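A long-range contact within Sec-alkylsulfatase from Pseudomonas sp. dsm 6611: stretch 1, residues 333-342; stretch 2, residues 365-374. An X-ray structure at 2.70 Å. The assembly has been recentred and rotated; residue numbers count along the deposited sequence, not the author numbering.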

ATOM      1  N   TRP A 333       2.269  -4.142  13.733  1.00 29.48           N
ATOM      2  CA  TRP A 333       1.156  -4.173  14.676  1.00 29.04           C
ATOM      3  C   TRP A 333       1.313  -5.364  15.665  1.00 34.22           C
ATOM      4  O   TRP A 333       1.341  -5.133  16.873  1.00 34.33           O
ATOM      5  CB  TRP A 333      -0.167  -4.288  13.896  1.00 26.71           C
ATOM      6  CG  TRP A 333      -1.379  -3.751  14.594  1.00 26.61           C
ATOM      7  CD1 TRP A 333      -1.668  -3.802  15.937  1.00 29.20           C
ATOM      8  CD2 TRP A 333      -2.531  -3.198  13.952  1.00 25.83           C
ATOM      9  NE1 TRP A 333      -2.931  -3.310  16.169  1.00 27.44           N
ATOM     10  CE2 TRP A 333      -3.483  -2.924  14.968  1.00 29.38           C
ATOM     11  CE3 TRP A 333      -2.851  -2.897  12.600  1.00 26.34           C
ATOM     12  CZ2 TRP A 333      -4.721  -2.324  14.681  1.00 28.74           C
ATOM     13  CZ3 TRP A 333      -4.095  -2.368  12.316  1.00 27.79           C
ATOM     14  CH2 TRP A 333      -4.996  -2.041  13.351  1.00 28.37           C
ATOM     15  N   ALA A 334       1.489  -6.611  15.143  1.00 30.29           N
ATOM     16  CA  ALA A 334       1.692  -7.797  15.978  1.00 31.31           C
ATOM     17  C   ALA A 334       2.923  -7.661  16.892  1.00 34.99           C
ATOM     18  O   ALA A 334       2.845  -8.030  18.070  1.00 36.96           O
ATOM     19  CB  ALA A 334       1.778  -9.056  15.127  1.00 32.45           C
ATOM     20  N   GLY A 335       3.998  -7.070  16.375  1.00 28.96           N
ATOM     21  CA  GLY A 335       5.228  -6.809  17.129  1.00 28.35           C
ATOM     22  C   GLY A 335       5.065  -5.866  18.312  1.00 33.89           C
ATOM     23  O   GLY A 335       5.739  -6.026  19.347  1.00 34.54           O
ATOM     24  N   TYR A 336       4.157  -4.865  18.167  1.00 28.19           N
ATOM     25  CA  TYR A 336       3.879  -3.897  19.232  1.00 28.01           C
ATOM     26  C   TYR A 336       2.957  -4.481  20.317  1.00 32.27           C
ATOM     27  O   TYR A 336       3.034  -4.100  21.489  1.00 33.65           O
ATOM     28  CB  TYR A 336       3.259  -2.622  18.634  1.00 30.77           C
ATOM     29  CG  TYR A 336       4.226  -1.747  17.856  1.00 32.95           C
ATOM     30  CD1 TYR A 336       5.455  -1.383  18.395  1.00 32.97           C
ATOM     31  CD2 TYR A 336       3.880  -1.224  16.616  1.00 35.37           C
ATOM     32  CE1 TYR A 336       6.334  -0.562  17.708  1.00 29.15           C
ATOM     33  CE2 TYR A 336       4.757  -0.407  15.912  1.00 36.98           C
ATOM     34  CZ  TYR A 336       5.983  -0.074  16.466  1.00 40.19           C
ATOM     35  OH  TYR A 336       6.839   0.784  15.826  1.00 39.91           O
ATOM     36  N   ILE A 337       2.047  -5.375  19.915  1.00 28.60           N
ATOM     37  CA  ILE A 337       1.139  -6.054  20.843  1.00 28.23           C
ATOM     38  C   ILE A 337       2.020  -6.959  21.732  1.00 36.26           C
ATOM     39  O   ILE A 337       1.944  -6.880  22.956  1.00 35.42           O
ATOM     40  CB  ILE A 337       0.008  -6.845  20.088  1.00 28.05           C
ATOM     41  CG1 ILE A 337      -0.977  -5.870  19.407  1.00 25.88           C
ATOM     42  CG2 ILE A 337      -0.726  -7.766  21.067  1.00 26.46           C
ATOM     43  CD1 ILE A 337      -1.879  -6.412  18.363  1.00 25.90           C
ATOM     44  N   ASP A 338       2.923  -7.741  21.088  1.00 34.95           N
ATOM     45  CA  ASP A 338       3.856  -8.664  21.734  1.00 34.34           C
ATOM     46  C   ASP A 338       4.821  -7.934  22.647  1.00 37.37           C
ATOM     47  O   ASP A 338       5.095  -8.424  23.740  1.00 38.53           O
ATOM     48  CB  ASP A 338       4.595  -9.457  20.657  1.00 36.75           C
ATOM     49  CG  ASP A 338       5.382 -10.663  21.126  1.00 41.52           C
ATOM     50  OD1 ASP A 338       4.881 -11.386  22.033  1.00 38.37           O
ATOM     51  OD2 ASP A 338       6.448 -10.948  20.507  1.00 43.81           O
ATOM     52  N   ALA A 339       5.309  -6.744  22.236  1.00 32.94           N
ATOM     53  CA  ALA A 339       6.213  -5.944  23.072  1.00 30.99           C
ATOM     54  C   ALA A 339       5.467  -5.425  24.288  1.00 38.17           C
ATOM     55  O   ALA A 339       6.042  -5.375  25.392  1.00 43.30           O
ATOM     56  CB  ALA A 339       6.824  -4.816  22.283  1.00 31.07           C
ATOM     57  N   SER A 340       4.167  -5.137  24.126  1.00 31.19           N
ATOM     58  CA  SER A 340       3.351  -4.746  25.264  1.00 31.50           C
ATOM     59  C   SER A 340       3.099  -5.974  26.181  1.00 34.13           C
ATOM     60  O   SER A 340       3.101  -5.818  27.392  1.00 34.36           O
ATOM     61  CB  SER A 340       2.055  -4.058  24.821  1.00 36.13           C
ATOM     62  OG  SER A 340       0.964  -4.931  24.571  1.00 46.69           O
ATOM     63  N   LEU A 341       2.961  -7.191  25.609  1.00 30.45           N
ATOM     64  CA  LEU A 341       2.753  -8.412  26.398  1.00 30.49           C
ATOM     65  C   LEU A 341       3.958  -8.711  27.292  1.00 37.63           C
ATOM     66  O   LEU A 341       3.785  -8.990  28.480  1.00 35.97           O
ATOM     67  CB  LEU A 341       2.417  -9.643  25.513  1.00 29.65           C
ATOM     68  CG  LEU A 341       2.101 -11.021  26.230  1.00 30.91           C
ATOM     69  CD1 LEU A 341       1.004 -10.889  27.283  1.00 28.52           C
ATOM     70  CD2 LEU A 341       1.626 -12.048  25.219  1.00 32.06           C
ATOM     71  N   GLU A 342       5.172  -8.660  26.706  1.00 36.81           N
ATOM     72  CA  GLU A 342       6.413  -8.914  27.403  1.00 36.69           C
ATOM     73  C   GLU A 342       6.692  -7.854  28.468  1.00 40.22           C
ATOM     74  O   GLU A 342       6.962  -8.224  29.595  1.00 40.48           O
ATOM     75  CB  GLU A 342       7.534  -9.016  26.376  1.00 39.10           C
ATOM     76  CG  GLU A 342       8.940  -9.120  26.956  1.00 57.49           C
ATOM     77  CD  GLU A 342      10.030  -9.373  25.928  1.00 86.44           C
ATOM     78  OE1 GLU A 342       9.830  -9.052  24.730  1.00 61.86           O
ATOM     79  OE2 GLU A 342      11.083  -9.925  26.326  1.00103.81           O
ATOM     80  N   VAL A 365      -5.962 -11.054  30.532  1.00 31.42           N
ATOM     81  CA  VAL A 365      -5.261 -10.013  29.777  1.00 30.92           C
ATOM     82  C   VAL A 365      -4.138 -10.610  28.935  1.00 36.56           C
ATOM     83  O   VAL A 365      -3.988 -10.236  27.773  1.00 39.98           O
ATOM     84  CB  VAL A 365      -4.879  -8.674  30.508  1.00 34.33           C
ATOM     85  CG1 VAL A 365      -5.863  -8.284  31.606  1.00 32.87           C
ATOM     86  CG2 VAL A 365      -3.458  -8.674  31.037  1.00 34.76           C
ATOM     87  N   ARG A 366      -3.360 -11.540  29.504  1.00 32.64           N
ATOM     88  CA  ARG A 366      -2.237 -12.216  28.822  1.00 32.30           C
ATOM     89  C   ARG A 366      -2.699 -13.066  27.631  1.00 34.42           C
ATOM     90  O   ARG A 366      -2.040 -13.057  26.584  1.00 33.30           O
ATOM     91  CB  ARG A 366      -1.452 -13.080  29.797  1.00 32.64           C
ATOM     92  CG  ARG A 366      -0.448 -12.313  30.603  1.00 39.27           C
ATOM     93  CD  ARG A 366       0.039 -13.167  31.758  1.00 46.71           C
ATOM     94  NE  ARG A 366       0.115 -12.342  32.955  1.00 60.23           N
ATOM     95  CZ  ARG A 366      -0.433 -12.646  34.119  1.00 59.45           C
ATOM     96  NH1 ARG A 366      -1.060 -13.805  34.283  1.00 31.20           N
ATOM     97  NH2 ARG A 366      -0.329 -11.809  35.144  1.00 48.93           N
ATOM     98  N   THR A 367      -3.838 -13.794  27.794  1.00 28.94           N
ATOM     99  CA  THR A 367      -4.444 -14.591  26.736  1.00 27.43           C
ATOM    100  C   THR A 367      -4.953 -13.626  25.641  1.00 30.52           C
ATOM    101  O   THR A 367      -4.752 -13.896  24.465  1.00 31.97           O
ATOM    102  CB  THR A 367      -5.602 -15.438  27.314  1.00 31.32           C
ATOM    103  OG1 THR A 367      -5.071 -16.396  28.220  1.00 34.87           O
ATOM    104  CG2 THR A 367      -6.477 -16.129  26.229  1.00 17.65           C
ATOM    105  N   TYR A 368      -5.607 -12.514  26.036  1.00 23.69           N
ATOM    106  CA  TYR A 368      -6.176 -11.527  25.124  1.00 21.66           C
ATOM    107  C   TYR A 368      -5.068 -10.941  24.254  1.00 25.68           C
ATOM    108  O   TYR A 368      -5.142 -11.078  23.033  1.00 26.26           O
ATOM    109  CB  TYR A 368      -6.963 -10.485  25.930  1.00 21.30           C
ATOM    110  CG  TYR A 368      -7.625  -9.382  25.135  1.00 22.26           C
ATOM    111  CD1 TYR A 368      -6.908  -8.249  24.737  1.00 21.95           C
ATOM    112  CD2 TYR A 368      -8.993  -9.395  24.897  1.00 22.57           C
ATOM    113  CE1 TYR A 368      -7.524  -7.205  24.049  1.00 21.03           C
ATOM    114  CE2 TYR A 368      -9.616  -8.359  24.195  1.00 20.33           C
ATOM    115  CZ  TYR A 368      -8.881  -7.252  23.807  1.00 27.77           C
ATOM    116  OH  TYR A 368      -9.483  -6.201  23.152  1.00 35.45           O
ATOM    117  N   LEU A 369      -3.993 -10.439  24.864  1.00 22.54           N
ATOM    118  CA  LEU A 369      -2.831  -9.907  24.153  1.00 23.89           C
ATOM    119  C   LEU A 369      -2.195 -10.878  23.195  1.00 31.47           C
ATOM    120  O   LEU A 369      -1.977 -10.535  22.037  1.00 34.89           O
ATOM    121  CB  LEU A 369      -1.787  -9.347  25.116  1.00 24.66           C
ATOM    122  CG  LEU A 369      -2.175  -8.034  25.776  1.00 29.50           C
ATOM    123  CD1 LEU A 369      -1.066  -7.539  26.665  1.00 31.28           C
ATOM    124  CD2 LEU A 369      -2.590  -7.005  24.722  1.00 25.12           C
ATOM    125  N   ALA A 370      -1.943 -12.107  23.636  1.00 28.16           N
ATOM    126  CA  ALA A 370      -1.344 -13.118  22.793  1.00 27.60           C
ATOM    127  C   ALA A 370      -2.242 -13.477  21.627  1.00 33.01           C
ATOM    128  O   ALA A 370      -1.733 -13.674  20.530  1.00 34.87           O
ATOM    129  CB  ALA A 370      -1.022 -14.334  23.612  1.00 29.12           C
ATOM    130  N   ASP A 371      -3.581 -13.517  21.828  1.00 29.48           N
ATOM    131  CA  ASP A 371      -4.566 -13.805  20.761  1.00 27.99           C
ATOM    132  C   ASP A 371      -4.536 -12.678  19.716  1.00 29.59           C
ATOM    133  O   ASP A 371      -4.486 -12.967  18.521  1.00 28.60           O
ATOM    134  CB  ASP A 371      -5.986 -13.972  21.340  1.00 28.78           C
ATOM    135  CG  ASP A 371      -6.268 -15.250  22.129  1.00 35.65           C
ATOM    136  OD1 ASP A 371      -5.389 -16.116  22.198  1.00 34.53           O
ATOM    137  OD2 ASP A 371      -7.381 -15.385  22.659  1.00 44.51           O
ATOM    138  N   GLN A 372      -4.514 -11.399  20.193  1.00 22.76           N
ATOM    139  CA  GLN A 372      -4.457 -10.181  19.376  1.00 21.47           C
ATOM    140  C   GLN A 372      -3.203 -10.210  18.518  1.00 24.92           C
ATOM    141  O   GLN A 372      -3.313 -10.172  17.296  1.00 25.48           O
ATOM    142  CB  GLN A 372      -4.502  -8.917  20.259  1.00 22.24           C
ATOM    143  CG  GLN A 372      -5.857  -8.631  20.948  1.00 28.65           C
ATOM    144  CD  GLN A 372      -6.979  -8.156  20.040  1.00 38.42           C
ATOM    145  OE1 GLN A 372      -6.760  -7.544  18.992  1.00 35.21           O
ATOM    146  NE2 GLN A 372      -8.217  -8.401  20.449  1.00 30.57           N
ATOM    147  N   ARG A 373      -2.030 -10.379  19.151  1.00 22.54           N
ATOM    148  CA  ARG A 373      -0.726 -10.514  18.499  1.00 24.05           C
ATOM    149  C   ARG A 373      -0.802 -11.576  17.419  1.00 30.86           C
ATOM    150  O   ARG A 373      -0.580 -11.261  16.267  1.00 33.91           O
ATOM    151  CB  ARG A 373       0.370 -10.889  19.530  1.00 24.52           C
ATOM    152  CG  ARG A 373       1.673 -11.345  18.872  1.00 27.63           C
ATOM    153  CD  ARG A 373       2.479 -12.268  19.745  1.00 26.09           C
ATOM    154  NE  ARG A 373       1.882 -13.594  19.871  1.00 28.34           N
ATOM    155  CZ  ARG A 373       2.040 -14.380  20.928  1.00 37.93           C
ATOM    156  NH1 ARG A 373       2.781 -13.989  21.946  1.00 24.54           N
ATOM    157  NH2 ARG A 373       1.449 -15.564  20.975  1.00 40.93           N
ATOM    158  N   ASP A 374      -1.186 -12.800  17.783  1.00 28.29           N
ATOM    159  CA  ASP A 374      -1.353 -13.928  16.873  1.00 28.08           C
ATOM    160  C   ASP A 374      -2.291 -13.632  15.696  1.00 30.60           C
ATOM    161  O   ASP A 374      -2.009 -14.114  14.609  1.00 31.78           O
ATOM    162  CB  ASP A 374      -1.854 -15.175  17.630  1.00 29.13           C
ATOM    163  CG  ASP A 374      -0.856 -15.862  18.540  1.00 33.15           C
ATOM    164  OD1 ASP A 374       0.351 -15.521  18.475  1.00 33.86           O
ATOM    165  OD2 ASP A 374      -1.277 -16.758  19.306  1.00 33.99           O
TER

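Residues 333-342 and 365-374 each form a continuous segment of a longer α-helix, with regular i to i+4 backbone hydrogen bonds such as Asp 338 N to Ala 334 O (3.0 Å) and Arg 373 N to Leu 369 O (2.9 Å). The two helices pack in a nearly antiparallel arrangement, their N-to-C directions 161° apart and their axes approaching to 8.3 Å. The backbones come closest near Ala 334: its CA lies 4.4 Å from the CA of Arg 373. At the other end of the contact, the CA atoms of Leu 341 and Leu 369 are 6.2 Å apart. Together the stretches bury 473 Å² against each other.

A small residue sits at the tight end. The methyl group of Ala 334 projects sideways, and its CB rests 3.4 Å from the carbonyl O of Arg 373, so that helix backbone meets helix backbone with little side chain between. One turn later, Ile 337 points toward the second helix and packs directly on its main chain. Its CG2 lies 3.2 Å from Leu 369 O, a short contact, and 3.5 Å from Arg 373 N, atoms that are themselves joined by a helical hydrogen bond. The same methyl also reaches the side chains, 4.2 Å from Leu 369 CD2 and 3.6 Å from Arg 373 CB. A compact branched residue thus fills the space over the backbone where the helices are still close.

Farther along, where the backbones stand wider apart, Leu 341 points toward the second helix and its branched end fills the wider gap. With chi1 in t and chi2 in p, it enters a hole formed by Arg 366, Leu 369, Ala 370 and Arg 373. Its CD1 contacts Leu 369 CB at 3.9 Å and Arg 366 CG at the same distance, while CD2 meets the small Ala 370 at CB, 3.8 Å away. Ser 340 lies beside this apolar patch; its OG is 3.9 Å from Leu 369 CD1, but its polar need is met within its own helix by a 2.7 Å hydrogen bond from OG to Ile 337 O.

Arg 373 is the reciprocal knob, sitting among Ala 334, Ile 337, Asp 338 and Leu 341, and it has the largest area covered by the opposing stretch, 103 Å². Its aliphatic portion packs against Ile 337, while the guanidinium continues to Asp 338. There NH1 donates a weak, nearly straight hydrogen bond to Asp 338 OD1 (3.3 Å, 162°), part of a salt bridge that meets the guanidinium at its edge. The group is anchored more tightly from its own helix: NE and NH2 both donate to Asp 374 OD1, at 2.8 and 2.7 Å. The buried guanidinium is thus met by two carboxylates, one from each stretch, and Leu 341 CD2 lies 4.0 Å from Arg 373 NH1. The contact is chiefly one of close packing, with a single polar link between the two stretches.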